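Cyclic pyranopterin monophosphate synthase 2 (Mycobacterium tuberculosis, PDB 4FDF) probably catalyses the conversion of (8S)-3',8-cyclo-7,8-dihydroguanosine 5'-triphosphate to cyclic pyranopterin monophosphate, a step in molybdenum cofactor biosynthesis. Local coordinates at residues 37-41 with 119-125; 90-96 with 110-116; 107-111 with 127-132. All blocks are in the same frame, centred on the assembly; numbering follows the deposited sequence.

How the contacts relate
Contacts 1 and 3 are both buried, with helix 121-139 lying on one face of the antiparallel sheet: its first turn rests on strand 35-46 in contact 1, and its next turns on strand 105-116 in contact 3. Both rest mainly on apolar side chains, many of them alanines, with no hydrogen bond between their segments. Contact 2 differs in kind: a strand pairing held by backbone hydrogen bonds and a D96-R113 salt bridge, partly buried where a neighbouring subunit meets the sheet. Strand 105-116 serves contacts 2 and 3, which share A110 and T111. It also pairs with strand 35-46, as in A39 O to V112 N (2.9 Å) and A41 O to A110 N (2.9 Å).

Contact 1. Residues 37-41 with 119-125; sequences RTAVA and GVEMEAL
Two alanines of an extended strand, A39 and A41, form the floor on which a helix starts. Residues 37-41 are regular beta; V120 takes the N-cap position and the helix runs from E121 onward. The strand and helix axes run in roughly the same N-to-C direction, crossing at -34° and approaching to 7.1 Å, with A39 CA 5.2 Å from E121 CA and A41 CA 5.4 Å from A124 CA. A39 points toward the helix start, its CB 3.7 Å from both V120 CG2 and E121 N. A41 CB lies 3.7 Å from A124 CB and 3.8 Å from L125 CD2. This is a helix laid on one face of an antiparallel sheet, as in this protein's ferredoxin-like fold; residues 119-125 also carry M122 and E123, predicted substrate-binding residues, neither of which touches the strand. T38 and V40 point away from the helix. At the start of the strand segment R37 (chi1 m, chi2 and chi3 t) brings NH1 3.2 Å from G119 N, two donors and no hydrogen bond. A water accepts from V120 N at 3.0 Å and donates a weak bond to T38 O at 3.5 Å.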
loop_
_atom_site.group_PDB
_atom_site.type_symbol
_atom_site.label_atom_id
_atom_site.label_comp_id
_atom_site.label_asym_id
_atom_site.label_seq_id
_atom_site.Cartn_x
_atom_site.Cartn_y
_atom_site.Cartn_z
ATOM N N ARG B 37 8.813 7.822 -22.935
ATOM C CA ARG B 37 7.980 9.002 -22.677
ATOM C C ARG B 37 8.469 9.888 -21.534
ATOM O O ARG B 37 9.089 9.418 -20.572
ATOM C CB ARG B 37 6.536 8.591 -22.396
ATOM C CG ARG B 37 5.959 7.693 -23.457
ATOM C CD ARG B 37 4.481 7.497 -23.303
ATOM N NE ARG B 37 4.022 6.452 -24.215
ATOM C CZ ARG B 37 2.860 6.470 -24.863
ATOM N NH1 ARG B 37 2.012 7.484 -24.710
ATOM N NH2 ARG B 37 2.548 5.467 -25.671
ATOM N N THR B 38 8.175 11.179 -21.653
ATOM C CA THR B 38 8.416 12.119 -20.573
ATOM C C THR B 38 7.251 13.093 -20.392
ATOM O O THR B 38 6.665 13.590 -21.370
ATOM C CB THR B 38 9.787 12.844 -20.704
ATOM O OG1 THR B 38 9.825 13.973 -19.814
ATOM C CG2 THR B 38 10.026 13.313 -22.117
ATOM N N ALA B 39 6.903 13.341 -19.132
ATOM C CA ALA B 39 5.878 14.327 -18.815
ATOM C C ALA B 39 6.359 15.271 -17.735
ATOM O O ALA B 39 7.086 14.873 -16.826
ATOM C CB ALA B 39 4.585 13.651 -18.399
ATOM N N VAL B 40 5.940 16.526 -17.850
ATOM C CA VAL B 40 6.261 17.560 -16.884
ATOM C C VAL B 40 4.975 18.244 -16.415
ATOM O O VAL B 40 4.134 18.678 -17.226
ATOM C CB VAL B 40 7.250 18.624 -17.475
ATOM C CG1 VAL B 40 7.686 19.634 -16.397
ATOM C CG2 VAL B 40 8.473 17.953 -18.091
ATOM N N ALA B 41 4.837 18.347 -15.102
ATOM C CA ALA B 41 3.704 19.023 -14.494
ATOM C C ALA B 41 4.226 20.064 -13.509
ATOM O O ALA B 41 5.344 19.936 -13.017
ATOM C CB ALA B 41 2.814 18.016 -13.782
ATOM N N GLY B 119 0.941 7.596 -21.727
ATOM C CA GLY B 119 1.602 8.784 -21.175
ATOM C C GLY B 119 1.712 8.760 -19.659
ATOM O O GLY B 119 0.943 8.064 -18.990
ATOM N N VAL B 120 2.667 9.530 -19.130
ATOM C CA VAL B 120 2.964 9.556 -17.691
ATOM C C VAL B 120 2.625 10.889 -17.000
ATOM O O VAL B 120 3.203 11.228 -15.956
ATOM C CB VAL B 120 4.445 9.132 -17.381
ATOM C CG1 VAL B 120 4.669 7.680 -17.767
ATOM C CG2 VAL B 120 5.468 10.047 -18.075
ATOM N N GLU B 121 1.666 11.620 -17.571
ATOM C CA GLU B 121 1.250 12.901 -17.013
ATOM C C GLU B 121 0.533 12.770 -15.664
ATOM O O GLU B 121 0.599 13.685 -14.847
ATOM C CB GLU B 121 0.440 13.730 -18.019
ATOM C CG GLU B 121 -0.933 13.173 -18.405
ATOM C CD GLU B 121 -0.914 12.239 -19.608
ATOM O OE1 GLU B 121 -1.940 12.178 -20.312
ATOM O OE2 GLU B 121 0.101 11.551 -19.846
ATOM N N MET B 122 -0.119 11.638 -15.415
ATOM C CA MET B 122 -0.799 11.432 -14.135
ATOM C C MET B 122 0.160 11.352 -12.957
ATOM O O MET B 122 -0.085 11.949 -11.893
ATOM C CB MET B 122 -1.719 10.202 -14.167
ATOM C CG MET B 122 -3.010 10.385 -14.996
ATOM S SD MET B 122 -3.890 11.964 -14.756
ATOM C CE MET B 122 -4.020 12.062 -12.960
ATOM N N GLU B 123 1.249 10.618 -13.144
ATOM C CA GLU B 123 2.264 10.494 -12.110
ATOM C C GLU B 123 2.960 11.826 -11.858
ATOM O O GLU B 123 3.222 12.168 -10.704
ATOM C CB GLU B 123 3.275 9.370 -12.406
ATOM C CG GLU B 123 3.260 8.801 -13.820
ATOM C CD GLU B 123 2.042 7.933 -14.144
ATOM O OE1 GLU B 123 1.751 6.969 -13.400
ATOM O OE2 GLU B 123 1.384 8.215 -15.163
ATOM N N ALA B 124 3.243 12.573 -12.926
ATOM C CA ALA B 124 3.790 13.914 -12.780
ATOM C C ALA B 124 2.867 14.819 -11.950
ATOM O O ALA B 124 3.336 15.512 -11.036
ATOM C CB ALA B 124 4.082 14.543 -14.148
ATOM N N LEU B 125 1.572 14.806 -12.263
ATOM C CA LEU B 125 0.574 15.592 -11.518
ATOM C C LEU B 125 0.424 15.140 -10.055
ATOM O O LEU B 125 0.270 15.970 -9.152
ATOM C CB LEU B 125 -0.784 15.523 -12.216
ATOM C CG LEU B 125 -0.917 16.247 -13.551
ATOM C CD1 LEU B 125 -2.139 15.713 -14.297
ATOM C CD2 LEU B 125 -0.996 17.763 -13.383
HETATM O O HOH W 1 4.082 11.297 -21.149
#

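Contact 2. Residues 90-96 with 110-116; sequences LALTGVD and ATVRSTD
A classic beta bulge breaks this antiparallel pairing: T93 and G94 both lie opposite R113. T93 is kinked (phi/psi -96/-11), and the chain turns a corner there. R113 O accepts from T93 N at 2.8 Å and from G94 N at 3.3 Å, with a weak bond from T93 OG1 at 3.2 Å. Beyond the bulge, residues 94-96 run at 176° to strand 110-116, axes 4.7 Å apart. The register is G94-R113 and D96-T111 as hydrogen-bonded pairs, with V95-V112 the non-hydrogen-bonded pair between them. R113 N donates to G94 O at 2.8 Å, D96 N to T111 O at 2.8 Å, and T111 N to D96 O at 2.9 Å.

R113 (chi1 m, chi2 t, chi3 m) extends over G94, where a CB would clash with its NH2, and makes a salt bridge with D96 (chi1 m): R113 NH2 lies 2.8 Å from D96 OD1. On the opposite face L92 CD2 meets V112 CG1 at 4.0 Å and V95 CG1 meets V112 CG2 at 4.4 Å. Before the bulge, side chains take over: S114 OG donates to A91 O at 2.5 Å, and A91 N to D116 OD2 at 3.2 Å. L90 CD2 lies 3.7 Å from the carboxylate carbon D116 CG.

These strands form a beta hairpin at one edge of the sheet within the chain. D28 of a neighbouring subunit also salt-bridges R113, while strand 35-46 flanks residues 110-116 on their other side, helix 65-83 packs against V95, and helix 121-139 against L92 and V112.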
loop_
_atom_site.group_PDB
_atom_site.type_symbol
_atom_site.label_atom_id
_atom_site.label_comp_id
_atom_site.label_asym_id
_atom_site.label_seq_id
_atom_site.Cartn_x
_atom_site.Cartn_y
_atom_site.Cartn_z
ATOM N N LEU B 90 2.385 1.707 -14.359
ATOM C CA LEU B 90 3.431 2.062 -15.325
ATOM C C LEU B 90 4.836 1.970 -14.734
ATOM O O LEU B 90 5.052 2.304 -13.568
ATOM C CB LEU B 90 3.179 3.461 -15.914
ATOM C CG LEU B 90 1.877 3.672 -16.718
ATOM C CD1 LEU B 90 1.696 5.121 -17.151
ATOM C CD2 LEU B 90 1.809 2.737 -17.926
ATOM N N ALA B 91 5.783 1.496 -15.540
ATOM C CA ALA B 91 7.160 1.366 -15.093
ATOM C C ALA B 91 7.859 2.699 -15.260
ATOM O O ALA B 91 8.107 3.140 -16.374
ATOM C CB ALA B 91 7.886 0.271 -15.879
ATOM N N LEU B 92 8.147 3.355 -14.142
ATOM C CA LEU B 92 8.785 4.660 -14.194
ATOM C C LEU B 92 10.291 4.471 -14.192
ATOM O O LEU B 92 10.832 3.752 -13.348
ATOM C CB LEU B 92 8.324 5.556 -13.031
ATOM C CG LEU B 92 6.807 5.673 -12.787
ATOM C CD1 LEU B 92 6.511 6.661 -11.655
ATOM C CD2 LEU B 92 6.044 6.074 -14.053
ATOM N N THR B 93 10.956 5.100 -15.158
ATOM C CA THR B 93 12.412 5.036 -15.264
ATOM C C THR B 93 13.131 6.214 -14.613
ATOM O O THR B 93 14.354 6.180 -14.443
ATOM C CB THR B 93 12.895 4.843 -16.728
ATOM O OG1 THR B 93 12.103 5.633 -17.630
ATOM C CG2 THR B 93 12.809 3.361 -17.138
ATOM N N GLY B 94 12.380 7.245 -14.234
ATOM C CA GLY B 94 12.966 8.394 -13.537
ATOM C C GLY B 94 11.940 9.421 -13.096
ATOM O O GLY B 94 10.927 9.619 -13.772
ATOM N N VAL B 95 12.213 10.057 -11.953
ATOM C CA VAL B 95 11.322 11.041 -11.331
ATOM C C VAL B 95 12.135 12.147 -10.669
ATOM O O VAL B 95 12.928 11.881 -9.765
ATOM C CB VAL B 95 10.407 10.422 -10.219
ATOM C CG1 VAL B 95 9.389 11.462 -9.727
ATOM C CG2 VAL B 95 9.687 9.156 -10.701
ATOM N N ASP B 96 11.931 13.381 -11.118
ATOM C CA ASP B 96 12.520 14.546 -10.462
ATOM C C ASP B 96 11.443 15.484 -9.942
ATOM O O ASP B 96 10.392 15.660 -10.575
ATOM C CB ASP B 96 13.453 15.293 -11.411
ATOM C CG ASP B 96 14.732 14.537 -11.672
ATOM O OD1 ASP B 96 14.810 13.846 -12.703
ATOM O OD2 ASP B 96 15.659 14.614 -10.837
ATOM N N ALA B 110 7.446 18.666 -11.439
ATOM C CA ALA B 110 7.781 17.251 -11.487
ATOM C C ALA B 110 8.023 16.777 -12.917
ATOM O O ALA B 110 7.241 17.067 -13.822
ATOM C CB ALA B 110 6.708 16.409 -10.804
ATOM N N THR B 111 9.131 16.066 -13.104
ATOM C CA THR B 111 9.510 15.498 -14.396
ATOM C C THR B 111 9.535 13.986 -14.239
ATOM O O THR B 111 10.215 13.460 -13.352
ATOM C CB THR B 111 10.890 16.042 -14.865
ATOM O OG1 THR B 111 10.779 17.449 -15.098
ATOM C CG2 THR B 111 11.357 15.366 -16.151
ATOM N N VAL B 112 8.753 13.301 -15.070
ATOM C CA VAL B 112 8.609 11.850 -14.992
ATOM C C VAL B 112 9.006 11.251 -16.330
ATOM O O VAL B 112 8.615 11.756 -17.388
ATOM C CB VAL B 112 7.154 11.412 -14.625
ATOM C CG1 VAL B 112 7.028 9.876 -14.610
ATOM C CG2 VAL B 112 6.743 11.958 -13.257
ATOM N N ARG B 113 9.797 10.187 -16.281
ATOM C CA ARG B 113 10.185 9.454 -17.483
ATOM C C ARG B 113 9.793 7.984 -17.367
ATOM O O ARG B 113 9.839 7.389 -16.270
ATOM C CB ARG B 113 11.686 9.623 -17.774
ATOM C CG ARG B 113 12.075 11.045 -18.234
ATOM C CD ARG B 113 13.564 11.380 -18.027
ATOM N NE ARG B 113 14.006 11.141 -16.649
ATOM C CZ ARG B 113 14.252 12.082 -15.733
ATOM N NH1 ARG B 113 14.130 13.380 -16.019
ATOM N NH2 ARG B 113 14.639 11.716 -14.516
ATOM N N SER B 114 9.384 7.415 -18.501
ATOM C CA SER B 114 8.951 6.023 -18.575
ATOM C C SER B 114 9.032 5.442 -19.986
ATOM O O SER B 114 8.794 6.136 -20.981
ATOM C CB SER B 114 7.518 5.882 -18.069
ATOM O OG SER B 114 7.066 4.547 -18.212
ATOM N N THR B 115 9.359 4.155 -20.054
ATOM C CA THR B 115 9.270 3.397 -21.291
ATOM C C THR B 115 8.052 2.499 -21.178
ATOM O O THR B 115 8.136 1.421 -20.583
ATOM C CB THR B 115 10.526 2.535 -21.506
ATOM O OG1 THR B 115 11.690 3.353 -21.361
ATOM C CG2 THR B 115 10.513 1.889 -22.900
ATOM N N ASP B 116 6.918 2.951 -21.714
ATOM C CA ASP B 116 5.663 2.194 -21.604
ATOM C C ASP B 116 4.607 2.531 -22.665
ATOM O O ASP B 116 4.881 3.245 -23.636
ATOM C CB ASP B 116 5.071 2.325 -20.189
ATOM C CG ASP B 116 4.538 0.999 -19.648
ATOM O OD1 ASP B 116 3.683 0.369 -20.310
ATOM O OD2 ASP B 116 4.970 0.591 -18.550
#

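Contact 3. Residues 107-111 with 127-132; sequences EITAT and AVSVAA
Apolar contacts account for everything that joins these segments, a helix packed on one face of the antiparallel sheet of the ferredoxin-like fold. Strand 107-111 is in regular beta conformation and helix 127-132 crosses it at 143°, the axes 8.0 Å apart at their closest, with A110 CA 5.8 Å from V128 CA. I108, in the mt rotamer, is the longest side chain of the contact: its CD1 reaches A132 CB at 3.7 Å, while its CG2 touches A131 CB at 4.1 Å and V128 CG2 at 4.4 Å. Two residues along, A110 CB sits 3.6 Å from V128 CG2 (V128 chi1 is t) and 3.9 Å from A127 CB. T109 points away.

No hydrogen bond crosses; those of the helix are internal (A131 N to A127 O, 2.9 Å; A132 N to V128 O, 3.0 Å) and those of the strand go to its sheet neighbours. A127, A131 and A132 are small, and V128 fills the space between I108 and A110, so the two segments are joined by apolar contact.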
loop_
_atom_site.group_PDB
_atom_site.type_symbol
_atom_site.label_atom_id
_atom_site.label_comp_id
_atom_site.label_asym_id
_atom_site.label_seq_id
_atom_site.Cartn_x
_atom_site.Cartn_y
_atom_site.Cartn_z
ATOM N N GLU B 107 7.061 27.383 -6.303
ATOM C CA GLU B 107 6.698 26.621 -7.488
ATOM C C GLU B 107 7.278 25.205 -7.426
ATOM O O GLU B 107 8.415 24.992 -6.983
ATOM C CB GLU B 107 7.122 27.349 -8.764
ATOM N N ILE B 108 6.471 24.237 -7.849
ATOM C CA ILE B 108 6.870 22.847 -7.825
ATOM C C ILE B 108 6.839 22.320 -9.257
ATOM O O ILE B 108 5.887 22.552 -9.988
ATOM C CB ILE B 108 5.926 22.017 -6.918
ATOM C CG1 ILE B 108 5.805 22.668 -5.539
ATOM C CG2 ILE B 108 6.418 20.580 -6.785
ATOM C CD1 ILE B 108 4.572 22.278 -4.766
ATOM N N THR B 109 7.892 21.627 -9.669
ATOM C CA THR B 109 7.902 21.021 -10.994
ATOM C C THR B 109 8.274 19.540 -10.875
ATOM O O THR B 109 9.294 19.199 -10.279
ATOM C CB THR B 109 8.880 21.771 -11.941
ATOM O OG1 THR B 109 8.642 23.186 -11.851
ATOM C CG2 THR B 109 8.710 21.336 -13.383
ATOM N N ALA B 110 7.446 18.666 -11.439
ATOM C CA ALA B 110 7.781 17.251 -11.487
ATOM C C ALA B 110 8.023 16.777 -12.917
ATOM O O ALA B 110 7.241 17.067 -13.822
ATOM C CB ALA B 110 6.708 16.409 -10.804
ATOM N N THR B 111 9.131 16.066 -13.104
ATOM C CA THR B 111 9.510 15.498 -14.396
ATOM C C THR B 111 9.535 13.986 -14.239
ATOM O O THR B 111 10.215 13.460 -13.352
ATOM C CB THR B 111 10.890 16.042 -14.865
ATOM O OG1 THR B 111 10.779 17.449 -15.098
ATOM C CG2 THR B 111 11.357 15.366 -16.151
ATOM N N ALA B 127 2.763 13.581 -8.172
ATOM C CA ALA B 127 3.991 14.024 -7.510
ATOM C C ALA B 127 3.918 15.496 -7.117
ATOM O O ALA B 127 4.169 15.854 -5.972
ATOM C CB ALA B 127 5.201 13.774 -8.421
ATOM N N VAL B 128 3.537 16.348 -8.061
ATOM C CA VAL B 128 3.370 17.770 -7.783
ATOM C C VAL B 128 2.351 17.924 -6.665
ATOM O O VAL B 128 2.547 18.659 -5.697
ATOM C CB VAL B 128 2.899 18.530 -9.049
ATOM C CG1 VAL B 128 2.261 19.891 -8.686
ATOM C CG2 VAL B 128 4.056 18.727 -10.017
ATOM N N SER B 129 1.275 17.171 -6.789
ATOM C CA SER B 129 0.185 17.249 -5.860
ATOM C C SER B 129 0.586 16.840 -4.457
ATOM O O SER B 129 0.324 17.581 -3.494
ATOM C CB SER B 129 -0.931 16.372 -6.378
ATOM O OG SER B 129 -2.098 16.589 -5.609
ATOM N N VAL B 130 1.247 15.687 -4.320
ATOM C CA VAL B 130 1.629 15.219 -2.984
ATOM C C VAL B 130 2.768 16.058 -2.384
ATOM O O VAL B 130 2.819 16.263 -1.166
ATOM C CB VAL B 130 1.906 13.689 -2.947
ATOM C CG1 VAL B 130 2.459 13.256 -1.587
ATOM C CG2 VAL B 130 0.600 12.907 -3.249
ATOM N N ALA B 131 3.659 16.562 -3.233
ATOM C CA ALA B 131 4.724 17.469 -2.788
ATOM C C ALA B 131 4.156 18.769 -2.222
ATOM O O ALA B 131 4.686 19.297 -1.243
ATOM C CB ALA B 131 5.698 17.764 -3.933
ATOM N N ALA B 132 3.090 19.278 -2.844
ATOM C CA ALA B 132 2.396 20.484 -2.379
ATOM C C ALA B 132 1.699 20.235 -1.052
ATOM O O ALA B 132 1.813 21.035 -0.128
ATOM C CB ALA B 132 1.373 20.950 -3.418
#